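Local atomic coordinates of Cfl (Pectobacterium brasiliense, PDB entry 7A9J), a protein that probably activates carboxylic acids such as coronafacic acid with ATP, as AMP-forming enzymes of its family do, for joining to an acceptor such as an amine. Residues Q135-C140 with E144-I149; Q203-D208 with K385-W390. The protein carries 1 engineered substitution. All coordinates share one frame; numbering follows the deposited sequence.

Contact 1. Residues Q135-C140 with E144-I149; sequences QEIESC and EKIWVI
Ile146 of strand 145-148 meets Ile137 and Glu138 of helix 134-138. The helix lies in the connection between parallel neighbours 122-125 and 145-148, so this is local packing within a beta-alpha-beta crossover of the five-stranded sheet. The bond from CA to CB of Ile146 points toward the helix, and its two branches share the contact. The short one, CG2, lies anti to the backbone N and touches CG2 of Ile137 at 4.1 Å. The long branch starts anti to the carbonyl carbon (chi1 -59°) and goes on extended through CG1 to CD1. There CD1 of Ile146 rests 4.0 Å from CG2 of Ile137, so one methyl of the helix faces both branch ends of the strand residue. CD1 of Ile146 also reaches CG of Glu138, at 4.2 Å, where the two side chains run nearly at right angles.

Glu138 suits the margin because its CG packs on Ile146 while its carboxylate turns to polar partners, a salt bridge with Lys134 and a hydrogen bond to Thr160. Phe130 touches all three residues of the contact, and Tyr123 of the adjacent strand packs on both isoleucines. Just after the helix, OG of Ser139 hydrogen-bonds to Glu136 O at 2.9 Å. The backbone N of Ser139 comes to the same oxygen, from the same face of its plane.

With methyl and methylene groups alone meeting between helix and strand, cohesion here is consistent with van der Waals contact and the burial of apolar surface, while the charge of Glu138 is paired at the border.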
loop_
_atom_site.group_PDB
_atom_site.type_symbol
_atom_site.label_atom_id
_atom_site.label_comp_id
_atom_site.label_asym_id
_atom_site.label_seq_id
_atom_site.Cartn_x
_atom_site.Cartn_y
_atom_site.Cartn_z
ATOM N N GLN A 135 5.901 28.961 2.339
ATOM C CA GLN A 135 6.886 29.745 1.601
ATOM C C GLN A 135 7.340 28.995 0.357
ATOM O O GLN A 135 7.464 29.578 -0.727
ATOM C CB GLN A 135 8.064 30.069 2.509
ATOM C CG GLN A 135 7.717 31.151 3.518
ATOM C CD GLN A 135 8.840 31.413 4.488
ATOM O OE1 GLN A 135 9.840 30.680 4.505
ATOM N NE2 GLN A 135 8.699 32.472 5.299
ATOM N N GLU A 136 7.524 27.684 0.486
ATOM C CA GLU A 136 7.933 26.863 -0.651
ATOM C C GLU A 136 6.856 26.848 -1.732
ATOM O O GLU A 136 7.132 27.085 -2.910
ATOM C CB GLU A 136 8.263 25.437 -0.173
ATOM C CG GLU A 136 9.492 25.346 0.757
ATOM C CD GLU A 136 9.233 25.798 2.214
ATOM O OE1 GLU A 136 8.056 26.079 2.582
ATOM O OE2 GLU A 136 10.202 25.868 2.995
ATOM N N ILE A 137 5.612 26.596 -1.350
ATOM C CA ILE A 137 4.556 26.525 -2.357
ATOM C C ILE A 137 4.425 27.876 -3.061
ATOM O O ILE A 137 4.434 27.968 -4.298
ATOM C CB ILE A 137 3.243 26.076 -1.705
ATOM C CG1 ILE A 137 3.288 24.591 -1.331
ATOM C CG2 ILE A 137 2.038 26.273 -2.720
ATOM C CD1 ILE A 137 2.333 24.295 -0.186
ATOM N N GLU A 138 4.415 28.949 -2.287
ATOM C CA GLU A 138 4.171 30.259 -2.874
ATOM C C GLU A 138 5.347 30.781 -3.670
ATOM O O GLU A 138 5.186 31.774 -4.388
ATOM C CB GLU A 138 3.769 31.260 -1.787
ATOM C CG GLU A 138 2.399 30.876 -1.220
ATOM C CD GLU A 138 1.813 31.883 -0.208
ATOM O OE1 GLU A 138 2.588 32.545 0.541
ATOM O OE2 GLU A 138 0.551 32.006 -0.159
ATOM N N SER A 139 6.511 30.150 -3.567
ATOM C CA SER A 139 7.647 30.560 -4.374
ATOM C C SER A 139 7.758 29.760 -5.677
ATOM O O SER A 139 8.722 29.960 -6.430
ATOM C CB SER A 139 8.938 30.432 -3.554
ATOM O OG SER A 139 9.223 29.059 -3.316
ATOM N N CYS A 140 6.788 28.890 -5.972
ATOM C CA CYS A 140 6.735 28.126 -7.224
ATOM C C CYS A 140 6.055 28.980 -8.286
ATOM O O CYS A 140 4.828 29.035 -8.361
ATOM C CB CYS A 140 5.999 26.810 -7.023
ATOM S SG CYS A 140 6.904 25.601 -5.991
ATOM N N GLU A 144 -0.259 29.163 -10.985
ATOM C CA GLU A 144 -1.168 30.286 -11.243
ATOM C C GLU A 144 -2.319 30.380 -10.232
ATOM O O GLU A 144 -2.894 31.473 -10.053
ATOM C CB GLU A 144 -1.762 30.166 -12.646
ATOM C CG GLU A 144 -0.760 30.098 -13.781
ATOM C CD GLU A 144 -1.372 29.497 -15.061
ATOM O OE1 GLU A 144 -2.578 29.740 -15.344
ATOM O OE2 GLU A 144 -0.644 28.766 -15.773
ATOM N N LYS A 145 -2.712 29.256 -9.640
ATOM C CA LYS A 145 -3.734 29.170 -8.612
ATOM C C LYS A 145 -3.265 28.237 -7.512
ATOM O O LYS A 145 -2.820 27.118 -7.785
ATOM C CB LYS A 145 -5.047 28.614 -9.174
ATOM C CG LYS A 145 -5.573 29.430 -10.355
ATOM C CD LYS A 145 -6.102 30.724 -9.890
ATOM C CE LYS A 145 -6.319 31.681 -11.101
ATOM N NZ LYS A 145 -7.035 32.928 -10.745
ATOM N N ILE A 146 -3.435 28.687 -6.282
ATOM C CA ILE A 146 -3.180 27.921 -5.068
ATOM C C ILE A 146 -4.473 28.021 -4.256
ATOM O O ILE A 146 -4.776 29.091 -3.747
ATOM C CB ILE A 146 -2.004 28.534 -4.274
ATOM C CG1 ILE A 146 -0.738 28.556 -5.135
ATOM C CG2 ILE A 146 -1.799 27.821 -2.920
ATOM C CD1 ILE A 146 0.394 29.383 -4.536
ATOM N N TRP A 147 -5.179 26.914 -4.065
ATOM C CA TRP A 147 -6.367 26.889 -3.222
ATOM C C TRP A 147 -6.088 26.088 -1.956
ATOM O O TRP A 147 -5.456 25.014 -2.019
ATOM C CB TRP A 147 -7.550 26.246 -3.952
ATOM C CG TRP A 147 -8.127 26.994 -5.156
ATOM C CD1 TRP A 147 -9.069 27.996 -5.135
ATOM C CD2 TRP A 147 -7.858 26.729 -6.544
ATOM N NE1 TRP A 147 -9.376 28.398 -6.427
ATOM C CE2 TRP A 147 -8.667 27.621 -7.306
ATOM C CE3 TRP A 147 -7.019 25.838 -7.214
ATOM C CZ2 TRP A 147 -8.631 27.657 -8.690
ATOM C CZ3 TRP A 147 -6.995 25.844 -8.584
ATOM C CH2 TRP A 147 -7.825 26.753 -9.320
ATOM N N VAL A 148 -6.548 26.603 -0.819
ATOM C CA VAL A 148 -6.228 26.054 0.507
ATOM C C VAL A 148 -7.529 25.977 1.300
ATOM O O VAL A 148 -8.216 27.002 1.485
ATOM C CB VAL A 148 -5.221 26.925 1.261
ATOM C CG1 VAL A 148 -4.935 26.354 2.672
ATOM C CG2 VAL A 148 -3.979 27.143 0.437
ATOM N N ILE A 149 -7.858 24.784 1.774
ATOM C CA ILE A 149 -8.996 24.638 2.673
ATOM C C ILE A 149 -8.658 25.305 3.988
ATOM O O ILE A 149 -7.589 25.055 4.572
ATOM C CB ILE A 149 -9.308 23.145 2.879
ATOM C CG1 ILE A 149 -9.615 22.484 1.540
ATOM C CG2 ILE A 149 -10.459 22.994 3.889
ATOM C CD1 ILE A 149 -9.832 20.934 1.647
#

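Contact 2. Residues Q203-D208 with K385-W390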
loop_
_atom_site.group_PDB
_atom_site.type_symbol
_atom_site.label_atom_id
_atom_site.label_comp_id
_atom_site.label_asym_id
_atom_site.label_seq_id
_atom_site.Cartn_x
_atom_site.Cartn_y
_atom_site.Cartn_z
ATOM N N GLN A 203 -5.933 7.953 -18.547
ATOM C CA GLN A 203 -7.286 7.546 -18.187
ATOM C C GLN A 203 -7.434 6.027 -18.259
ATOM O O GLN A 203 -8.011 5.410 -17.344
ATOM C CB GLN A 203 -8.310 8.272 -19.075
ATOM C CG GLN A 203 -8.309 9.800 -18.864
ATOM C CD GLN A 203 -9.219 10.239 -17.707
ATOM O OE1 GLN A 203 -9.934 9.432 -17.132
ATOM N NE2 GLN A 203 -9.219 11.556 -17.405
ATOM N N LYS A 204 -6.897 5.406 -19.315
ATOM C CA LYS A 204 -6.961 3.952 -19.437
ATOM C C LYS A 204 -6.154 3.229 -18.353
ATOM O O LYS A 204 -6.632 2.215 -17.822
ATOM C CB LYS A 204 -6.485 3.495 -20.820
ATOM C CG LYS A 204 -6.707 1.987 -21.039
ATOM C CD LYS A 204 -6.328 1.556 -22.483
ATOM C CE LYS A 204 -6.742 0.098 -22.784
ATOM N NZ LYS A 204 -6.332 -0.892 -21.751
ATOM N N THR A 205 -4.911 3.679 -18.054
ATOM C CA THR A 205 -4.190 3.066 -16.937
ATOM C C THR A 205 -5.052 3.034 -15.686
ATOM O O THR A 205 -5.136 2.010 -14.973
ATOM C CB THR A 205 -2.904 3.831 -16.576
ATOM O OG1 THR A 205 -2.172 4.188 -17.749
ATOM C CG2 THR A 205 -1.989 2.894 -15.725
ATOM N N LEU A 206 -5.723 4.154 -15.407
ATOM C CA LEU A 206 -6.494 4.218 -14.186
ATOM C C LEU A 206 -7.710 3.279 -14.241
ATOM O O LEU A 206 -8.016 2.615 -13.244
ATOM C CB LEU A 206 -6.910 5.674 -13.977
ATOM C CG LEU A 206 -7.345 6.059 -12.601
ATOM C CD1 LEU A 206 -6.222 5.822 -11.589
ATOM C CD2 LEU A 206 -7.713 7.570 -12.706
ATOM N N ILE A 207 -8.418 3.255 -15.378
ATOM C CA ILE A 207 -9.516 2.295 -15.575
ATOM C C ILE A 207 -9.001 0.876 -15.259
ATOM O O ILE A 207 -9.607 0.127 -14.484
ATOM C CB ILE A 207 -10.028 2.375 -17.021
ATOM C CG1 ILE A 207 -10.763 3.728 -17.314
ATOM C CG2 ILE A 207 -10.940 1.174 -17.392
ATOM C CD1 ILE A 207 -11.007 3.852 -18.784
ATOM N N ASP A 208 -7.885 0.495 -15.885
ATOM C CA ASP A 208 -7.393 -0.877 -15.740
ATOM C C ASP A 208 -6.868 -1.126 -14.323
ATOM O O ASP A 208 -7.068 -2.211 -13.764
ATOM C CB ASP A 208 -6.316 -1.169 -16.800
ATOM C CG ASP A 208 -6.905 -1.129 -18.245
ATOM O OD1 ASP A 208 -8.126 -1.403 -18.385
ATOM O OD2 ASP A 208 -6.161 -0.866 -19.220
ATOM N N LYS A 385 -1.272 -0.642 -17.986
ATOM C CA LYS A 385 -0.031 -0.160 -18.577
ATOM C C LYS A 385 0.152 1.316 -18.286
ATOM O O LYS A 385 -0.593 2.164 -18.815
ATOM C CB LYS A 385 -0.042 -0.380 -20.081
ATOM C CG LYS A 385 -0.470 -1.733 -20.476
ATOM C CD LYS A 385 0.695 -2.642 -20.444
ATOM C CE LYS A 385 0.330 -3.933 -21.144
ATOM N NZ LYS A 385 1.171 -4.931 -20.464
ATOM N N THR A 386 1.175 1.635 -17.501
ATOM C CA THR A 386 1.566 3.027 -17.341
ATOM C C THR A 386 2.187 3.536 -18.643
ATOM O O THR A 386 2.699 2.773 -19.464
ATOM C CB THR A 386 2.520 3.177 -16.162
ATOM O OG1 THR A 386 3.668 2.342 -16.390
ATOM C CG2 THR A 386 1.815 2.707 -14.880
ATOM N N ILE A 387 2.129 4.844 -18.838
ATOM C CA ILE A 387 2.505 5.428 -20.106
ATOM C C ILE A 387 4.006 5.618 -20.186
ATOM O O ILE A 387 4.583 5.574 -21.274
ATOM C CB ILE A 387 1.796 6.786 -20.296
ATOM C CG1 ILE A 387 0.280 6.625 -20.139
ATOM C CG2 ILE A 387 2.185 7.404 -21.576
ATOM C CD1 ILE A 387 -0.297 5.379 -20.818
ATOM N N GLY A 388 4.650 5.873 -19.063
ATOM C CA GLY A 388 6.038 6.277 -19.099
ATOM C C GLY A 388 6.391 7.026 -17.828
ATOM O O GLY A 388 5.658 7.015 -16.844
ATOM N N ILE A 389 7.564 7.629 -17.853
ATOM C CA ILE A 389 8.071 8.340 -16.694
ATOM C C ILE A 389 8.251 9.788 -17.071
ATOM O O ILE A 389 8.908 10.109 -18.078
ATOM C CB ILE A 389 9.395 7.732 -16.173
ATOM C CG1 ILE A 389 9.139 6.328 -15.594
ATOM C CG2 ILE A 389 10.034 8.697 -15.183
ATOM C CD1 ILE A 389 10.425 5.598 -15.170
ATOM N N TRP A 390 7.663 10.665 -16.270
ATOM C CA TRP A 390 7.820 12.078 -16.476
ATOM C C TRP A 390 9.183 12.488 -15.938
ATOM O O TRP A 390 9.473 12.262 -14.762
ATOM C CB TRP A 390 6.706 12.829 -15.748
ATOM C CG TRP A 390 6.914 14.228 -15.834
ATOM C CD1 TRP A 390 7.264 15.066 -14.821
ATOM C CD2 TRP A 390 6.832 15.030 -17.012
ATOM N NE1 TRP A 390 7.385 16.332 -15.281
ATOM C CE2 TRP A 390 7.133 16.349 -16.629
ATOM C CE3 TRP A 390 6.538 14.760 -18.358
ATOM C CZ2 TRP A 390 7.134 17.408 -17.538
ATOM C CZ3 TRP A 390 6.545 15.813 -19.263
ATOM C CH2 TRP A 390 6.847 17.121 -18.850
HETATM O O HOH W 1 -3.703 0.165 -19.376
#
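Thr205, in the first turn of helix 203-214, hydrogen-bonds through OG1 to the backbone O of Lys385 at 2.8 Å. The acceptor lies in the loop entering strand 388-390, a member of the four-stranded antiparallel sheet that also holds 198-202, the strand running straight into this helix. The bond is bent: the C=O...OG1 angle is 132°, and the hydroxyl sits above the carbonyl plane, 37° out of it. A beta-branched threonine suits the spot because it presents two different prongs. With OG1 of Thr205 anti to the carbonyl carbon (chi1 -44°), its CG2 lies anti to the backbone N, 3.5 Å from Lys385 O and 3.9 Å from Thr386 CG2. Ile387 bends its tip back toward the helix, bringing CD1 to 3.8 Å from OG1 of Thr205.

The next shell fixes these groups. OG1 of Thr205 also hydrogen-bonds with the backbone N of Ser202, the residue just before the helix; one hydroxyl thus ties the helix start to the loop. Ile387 and Gly388 hydrogen-bond through their backbones to Val200, holding the loop's exit to the sheet. At the backbone angles of Gly388 a CB would press against the carbonyl O of Ile387, so glycine fits there. Lys385 sends its ammonium group away from the helix to the backbone oxygens of Ser382 and Ser400, and it is its main chain that does the touching.

Asp208, one turn on from Lys204 and salt-bridged to it, is linked to Lys385 N by a water. The water donates to Asp208 OD2 at 2.7 Å and accepts from Lys385 N at 2.9 Å.

Contacts 1 and 2 do not touch: their centres lie 27 Å apart and their nearest atoms about 13 Å. Both belong to the AMP-binding part of the enzyme, yet they differ in kind. Contact 1 packs a helix on a strand of the five-stranded parallel sheet, whereas contact 2 brings together pieces 177 residues apart in sequence and combines a direct hydrogen bond and a water bridge with a few methyl contacts. Contact 2 is also the one near the ligand. The side chain of Thr386 is about 8 Å from the bound 6-ethyl-1-oxidanylidene-indene-4-carboxylic acid, and its OG1 makes a weak hydrogen bond to Glu338 O, a residue next to pocket residue Thr337. Contact 1, 28 Å from the chain's centre, is structural packing.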